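PDB 6SK0: putative type VI secretion protein from Escherichia coli, which probably forms the trimeric puncturing tip of the type VI secretion system and carries a phospholipase effector on its spike. Local coordinates for residues 510-515 and 529-534; 499-504 and 518-523. All coordinates share one frame; numbering follows the deposited sequence.

Contact 1: residues 510-515 and 529-534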
loop_
_atom_site.group_PDB
_atom_site.type_symbol
_atom_site.label_atom_id
_atom_site.label_comp_id
_atom_site.label_asym_id
_atom_site.label_seq_id
_atom_site.Cartn_x
_atom_site.Cartn_y
_atom_site.Cartn_z
ATOM N N ARG A 510 -13.992 16.610 -40.319
ATOM C CA ARG A 510 -14.590 17.315 -39.194
ATOM C C ARG A 510 -15.267 16.344 -38.243
ATOM O O ARG A 510 -15.948 15.407 -38.667
ATOM C CB ARG A 510 -15.590 18.352 -39.693
ATOM C CG ARG A 510 -14.996 19.371 -40.638
ATOM C CD ARG A 510 -13.694 19.928 -40.107
ATOM N NE ARG A 510 -13.315 21.152 -40.803
ATOM C CZ ARG A 510 -12.607 21.191 -41.926
ATOM N NH1 ARG A 510 -12.324 22.359 -42.480
ATOM N NH2 ARG A 510 -12.181 20.072 -42.492
ATOM N N GLY A 511 -15.065 16.566 -36.951
ATOM C CA GLY A 511 -15.569 15.669 -35.943
ATOM C C GLY A 511 -14.784 14.392 -35.777
ATOM O O GLY A 511 -15.068 13.635 -34.847
ATOM N N GLU A 512 -13.828 14.111 -36.660
ATOM C CA GLU A 512 -12.957 12.951 -36.523
ATOM C C GLU A 512 -11.509 13.319 -36.796
ATOM O O GLU A 512 -10.771 12.543 -37.403
ATOM C CB GLU A 512 -13.389 11.815 -37.448
ATOM C CG GLU A 512 -14.820 11.381 -37.252
ATOM C CD GLU A 512 -15.211 10.241 -38.156
ATOM O OE1 GLU A 512 -16.367 9.780 -38.061
ATOM O OE2 GLU A 512 -14.368 9.800 -38.959
ATOM N N GLU A 513 -11.093 14.495 -36.355
ATOM C CA GLU A 513 -9.735 14.949 -36.593
ATOM C C GLU A 513 -8.752 14.132 -35.773
ATOM O O GLU A 513 -9.050 13.707 -34.655
ATOM C CB GLU A 513 -9.606 16.429 -36.246
ATOM C CG GLU A 513 -10.689 17.307 -36.840
ATOM C CD GLU A 513 -11.937 17.378 -35.975
ATOM O OE1 GLU A 513 -12.082 16.549 -35.056
ATOM O OE2 GLU A 513 -12.778 18.259 -36.216
ATOM N N HIS A 514 -7.576 13.897 -36.337
ATOM C CA HIS A 514 -6.528 13.266 -35.562
ATOM C C HIS A 514 -5.175 13.662 -36.118
ATOM O O HIS A 514 -5.045 14.095 -37.263
ATOM C CB HIS A 514 -6.676 11.737 -35.513
ATOM C CG HIS A 514 -6.427 11.045 -36.815
ATOM N ND1 HIS A 514 -5.194 11.019 -37.426
ATOM C CD2 HIS A 514 -7.250 10.314 -37.599
ATOM C CE1 HIS A 514 -5.275 10.323 -38.543
ATOM N NE2 HIS A 514 -6.510 9.880 -38.670
ATOM N N ILE A 515 -4.174 13.516 -35.269
ATOM C CA ILE A 515 -2.782 13.687 -35.633
ATOM C C ILE A 515 -2.069 12.397 -35.284
ATOM O O ILE A 515 -2.226 11.878 -34.175
ATOM C CB ILE A 515 -2.144 14.883 -34.908
ATOM C CG1 ILE A 515 -2.834 16.178 -35.331
ATOM C CG2 ILE A 515 -0.655 14.935 -35.174
ATOM C CD1 ILE A 515 -2.389 17.368 -34.569
ATOM N N LEU A 529 -3.061 11.409 -31.534
ATOM C CA LEU A 529 -3.860 12.425 -30.873
ATOM C C LEU A 529 -5.227 12.516 -31.525
ATOM O O LEU A 529 -5.328 12.630 -32.748
ATOM C CB LEU A 529 -3.169 13.785 -30.923
ATOM C CG LEU A 529 -1.739 13.867 -30.403
ATOM C CD1 LEU A 529 -1.240 15.292 -30.496
ATOM C CD2 LEU A 529 -1.651 13.352 -28.974
ATOM N N GLY A 530 -6.268 12.464 -30.712
ATOM C CA GLY A 530 -7.610 12.754 -31.184
ATOM C C GLY A 530 -8.371 11.505 -31.562
ATOM O O GLY A 530 -8.463 10.570 -30.778
ATOM N N HIS A 531 -8.938 11.509 -32.765
ATOM C CA HIS A 531 -9.803 10.435 -33.248
ATOM C C HIS A 531 -8.925 9.385 -33.919
ATOM O O HIS A 531 -8.760 9.341 -35.135
ATOM C CB HIS A 531 -10.857 11.000 -34.191
ATOM C CG HIS A 531 -11.819 9.983 -34.715
ATOM N ND1 HIS A 531 -13.017 9.701 -34.098
ATOM C CD2 HIS A 531 -11.768 9.193 -35.811
ATOM C CE1 HIS A 531 -13.657 8.776 -34.786
ATOM N NE2 HIS A 531 -12.918 8.449 -35.829
ATOM N N ASN A 532 -8.353 8.522 -33.094
ATOM C CA ASN A 532 -7.325 7.602 -33.552
ATOM C C ASN A 532 -7.951 6.391 -34.230
ATOM O O ASN A 532 -8.822 5.728 -33.665
ATOM C CB ASN A 532 -6.447 7.187 -32.376
ATOM C CG ASN A 532 -5.994 8.377 -31.556
ATOM O OD1 ASN A 532 -5.517 9.363 -32.099
ATOM N ND2 ASN A 532 -6.157 8.295 -30.245
ATOM N N VAL A 533 -7.512 6.114 -35.449
ATOM C CA VAL A 533 -8.102 5.072 -36.272
ATOM C C VAL A 533 -7.044 4.031 -36.594
ATOM O O VAL A 533 -5.841 4.276 -36.497
ATOM C CB VAL A 533 -8.716 5.636 -37.567
ATOM C CG1 VAL A 533 -9.865 6.557 -37.240
ATOM C CG2 VAL A 533 -7.663 6.360 -38.378
ATOM N N ASP A 534 -7.509 2.854 -36.986
ATOM C CA ASP A 534 -6.611 1.791 -37.400
ATOM C C ASP A 534 -6.332 1.920 -38.896
ATOM O O ASP A 534 -6.700 2.905 -39.536
ATOM C CB ASP A 534 -7.187 0.424 -37.038
ATOM C CG ASP A 534 -8.607 0.231 -37.524
ATOM O OD1 ASP A 534 -9.012 0.877 -38.510
ATOM O OD2 ASP A 534 -9.330 -0.578 -36.913
#
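First torsions set E512 beside H531: CG of H531 stands anti to its backbone N (chi1 -179°), while CG of E512 stands anti to its own carbonyl carbon, beside the backbone N, and the chain is extended beyond it. The two side chains therefore lie alongside each other and point the same way. CB of E512 sits over one face of the imidazole, 3.6 Å from the H531 ring centroid and close to the ring normal, which meets the geometry of a CH-pi contact. Farther out, the carboxylate plane is only 12° from that of the ring, so the stack continues to the tip, where E512 OE2 is 3.7 Å from H531 NE2. This oxygen also forms a salt bridge with K509. The H531 ring also meets Y521 of a second subunit edge-to-face. Further along the pair of segments, I515 and L529 pair through two backbone hydrogen bonds; the one from L529 N to I515 O, 2.8 Å, is almost straight. Their strands, 514-519 and 525-529, are neighbours in an antiparallel sheet of the VgrG spike whose first four strands follow in chain order as a meander. The CB atoms of I515 and L529 lie on the same face of the sheet, 4.3 Å apart. H514 and G530 form the neighbouring non-hydrogen-bonded pair, after which the chain turns a corner at G530 and H531. G530, at positive phi, lets E513 O come close to the backbone there. That carbonyl accepts H531 N at 2.9 Å, in its own plane, and H531 centres an inverse gamma turn. H514 takes the crowded first torsion (chi1 69°), with CG between the backbone N and the carbonyl carbon; this brings its CD2 to 3.0 Å from H531 O and its NE2 to 3.7 Å from V533 CG2, the two side chains crossing nearly at right angles.

Contact 2: residues 499-504 and 518-523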
loop_
_atom_site.group_PDB
_atom_site.type_symbol
_atom_site.label_atom_id
_atom_site.label_comp_id
_atom_site.label_asym_id
_atom_site.label_seq_id
_atom_site.Cartn_x
_atom_site.Cartn_y
_atom_site.Cartn_z
ATOM N N PRO A 499 10.172 8.063 -46.968
ATOM C CA PRO A 499 10.247 6.721 -47.567
ATOM C C PRO A 499 10.334 5.600 -46.549
ATOM O O PRO A 499 9.888 4.483 -46.834
ATOM C CB PRO A 499 11.510 6.802 -48.431
ATOM C CG PRO A 499 11.628 8.232 -48.768
ATOM C CD PRO A 499 11.152 8.982 -47.569
ATOM N N ALA A 500 10.891 5.858 -45.370
ATOM C CA ALA A 500 10.949 4.860 -44.314
ATOM C C ALA A 500 9.656 4.761 -43.524
ATOM O O ALA A 500 9.621 4.053 -42.516
ATOM C CB ALA A 500 12.106 5.163 -43.364
ATOM N N ASN A 501 8.608 5.456 -43.959
ATOM C CA ASN A 501 7.305 5.487 -43.308
ATOM C C ASN A 501 7.336 6.167 -41.943
ATOM O O ASN A 501 6.497 5.877 -41.091
ATOM C CB ASN A 501 6.698 4.085 -43.185
ATOM C CG ASN A 501 5.188 4.099 -43.240
ATOM O OD1 ASN A 501 4.593 4.895 -43.960
ATOM N ND2 ASN A 501 4.557 3.222 -42.471
ATOM N N ASN A 502 8.287 7.062 -41.707
ATOM C CA ASN A 502 8.098 8.079 -40.683
ATOM C C ASN A 502 7.037 9.040 -41.179
ATOM O O ASN A 502 7.190 9.643 -42.245
ATOM C CB ASN A 502 9.389 8.834 -40.397
ATOM C CG ASN A 502 10.448 7.966 -39.794
ATOM O OD1 ASN A 502 11.622 8.126 -40.085
ATOM N ND2 ASN A 502 10.043 7.039 -38.948
ATOM N N LYS A 503 5.953 9.174 -40.438
ATOM C CA LYS A 503 4.859 9.995 -40.917
ATOM C C LYS A 503 4.384 10.932 -39.825
ATOM O O LYS A 503 4.406 10.606 -38.638
ATOM C CB LYS A 503 3.695 9.142 -41.427
ATOM C CG LYS A 503 3.165 8.161 -40.424
ATOM C CD LYS A 503 1.945 7.444 -40.955
ATOM C CE LYS A 503 2.239 6.764 -42.273
ATOM N NZ LYS A 503 1.028 6.091 -42.807
ATOM N N LEU A 504 3.984 12.118 -40.253
ATOM C CA LEU A 504 3.163 13.021 -39.466
ATOM C C LEU A 504 1.882 13.198 -40.269
ATOM O O LEU A 504 1.869 13.889 -41.291
ATOM C CB LEU A 504 3.866 14.343 -39.204
ATOM C CG LEU A 504 2.963 15.458 -38.684
ATOM C CD1 LEU A 504 2.277 15.043 -37.401
ATOM C CD2 LEU A 504 3.752 16.726 -38.481
ATOM N N SER A 518 4.226 8.829 -36.282
ATOM C CA SER A 518 4.492 7.402 -36.224
ATOM C C SER A 518 5.813 7.067 -36.892
ATOM O O SER A 518 6.106 7.552 -37.987
ATOM C CB SER A 518 3.355 6.613 -36.880
ATOM O OG SER A 518 3.691 5.251 -37.011
ATOM N N THR A 519 6.596 6.231 -36.229
ATOM C CA THR A 519 7.777 5.620 -36.806
ATOM C C THR A 519 7.598 4.110 -36.807
ATOM O O THR A 519 6.888 3.552 -35.966
ATOM C CB THR A 519 9.054 6.019 -36.039
ATOM O OG1 THR A 519 10.193 5.424 -36.662
ATOM C CG2 THR A 519 8.996 5.574 -34.595
ATOM N N GLU A 520 8.234 3.450 -37.767
ATOM C CA GLU A 520 8.151 2.001 -37.865
ATOM C C GLU A 520 9.027 1.284 -36.853
ATOM O O GLU A 520 8.894 0.070 -36.701
ATOM C CB GLU A 520 8.542 1.540 -39.268
ATOM C CG GLU A 520 7.479 1.773 -40.304
ATOM C CD GLU A 520 6.255 0.926 -40.070
ATOM O OE1 GLU A 520 6.405 -0.292 -39.850
ATOM O OE2 GLU A 520 5.137 1.476 -40.096
ATOM N N TYR A 521 9.915 1.991 -36.173
ATOM C CA TYR A 521 10.816 1.345 -35.239
ATOM C C TYR A 521 10.082 0.968 -33.956
ATOM O O TYR A 521 9.192 1.686 -33.499
ATOM C CB TYR A 521 11.991 2.265 -34.930
ATOM C CG TYR A 521 13.079 1.588 -34.158
ATOM C CD1 TYR A 521 13.048 1.546 -32.775
ATOM C CD2 TYR A 521 14.135 0.978 -34.808
ATOM C CE1 TYR A 521 14.028 0.922 -32.068
ATOM C CE2 TYR A 521 15.123 0.347 -34.106
ATOM C CZ TYR A 521 15.066 0.323 -32.736
ATOM O OH TYR A 521 16.055 -0.301 -32.028
ATOM N N GLY A 522 10.468 -0.165 -33.377
ATOM C CA GLY A 522 9.879 -0.649 -32.145
ATOM C C GLY A 522 8.416 -0.992 -32.294
ATOM O O GLY A 522 7.574 -0.489 -31.547
ATOM N N GLY A 523 8.108 -1.870 -33.243
ATOM C CA GLY A 523 6.738 -1.945 -33.650
ATOM C C GLY A 523 6.420 -0.590 -34.241
ATOM O O GLY A 523 7.279 0.114 -34.754
#
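From CB outward, E520 bends toward the turn at 499-502. Its CG, anti to the carbonyl carbon, lies 3.8 Å from N501 CB and just as far from A500 O. A bend at chi2 then folds CD back, leaving it 3.7 Å from N501 ND2. At the tip, OE2 accepts a hydrogen bond from N501 ND2 at 3.0 Å. The donor approaches from above the carboxylate plane, 43° out of it, while the oxygen stays near the plane of the amide; the N-H...O angle of 146° shows a bent bond. OE2 also forms a salt bridge with K524, so one oxygen serves two donors, and the amide oxygen OD1 of N501 takes a hydrogen bond from R497. The N501-E520 hydrogen bond lies at the open end of the antiparallel beta hairpin of strands 503-507 and 514-519, beyond its last paired residues. Those residues, K503 and S518, make a hydrogen-bonded pair: K503 N reaches S518 O at 2.9 Å nearly along the C=O axis, and S518 N returns the bond to K503 O. On the face of this pair, K503 CG, held in the crowded position between backbone N and carbonyl carbon (chi1 56°), packs 3.9 Å from S518 CB. The hydroxyl of S518 turns to Q526 on the next strand. Just beyond the pair, N502 and T519 run side by side in the same direction, and S518 O additionally receives a CA-H...O contact from N502 CA. Y521 reaches away from the hairpin, and its hydroxyl hydrogen-bonds E542 of another subunit.

In the fold
Both contacts use strand 514-519, contact 1 at its start and contact 2 at its end, their centres about 18 Å apart. They meet where I515 CG2 of contact 1 packs 3.7 Å from L504 CD1 of contact 2. Contact 1 is the more buried, with eight of ten touching residues buried, whereas contact 2 is only partly buried. Both have antiparallel backbone pairing, to which contact 1 adds aliphatic and ring packing at a corner of the chain and contact 2 a polar side-chain bond near the strand ends. Both face neighbouring subunits: H531 of contact 1 and Y521 of contact 2 are the two partners of one edge-to-face pair between chains of the trimer.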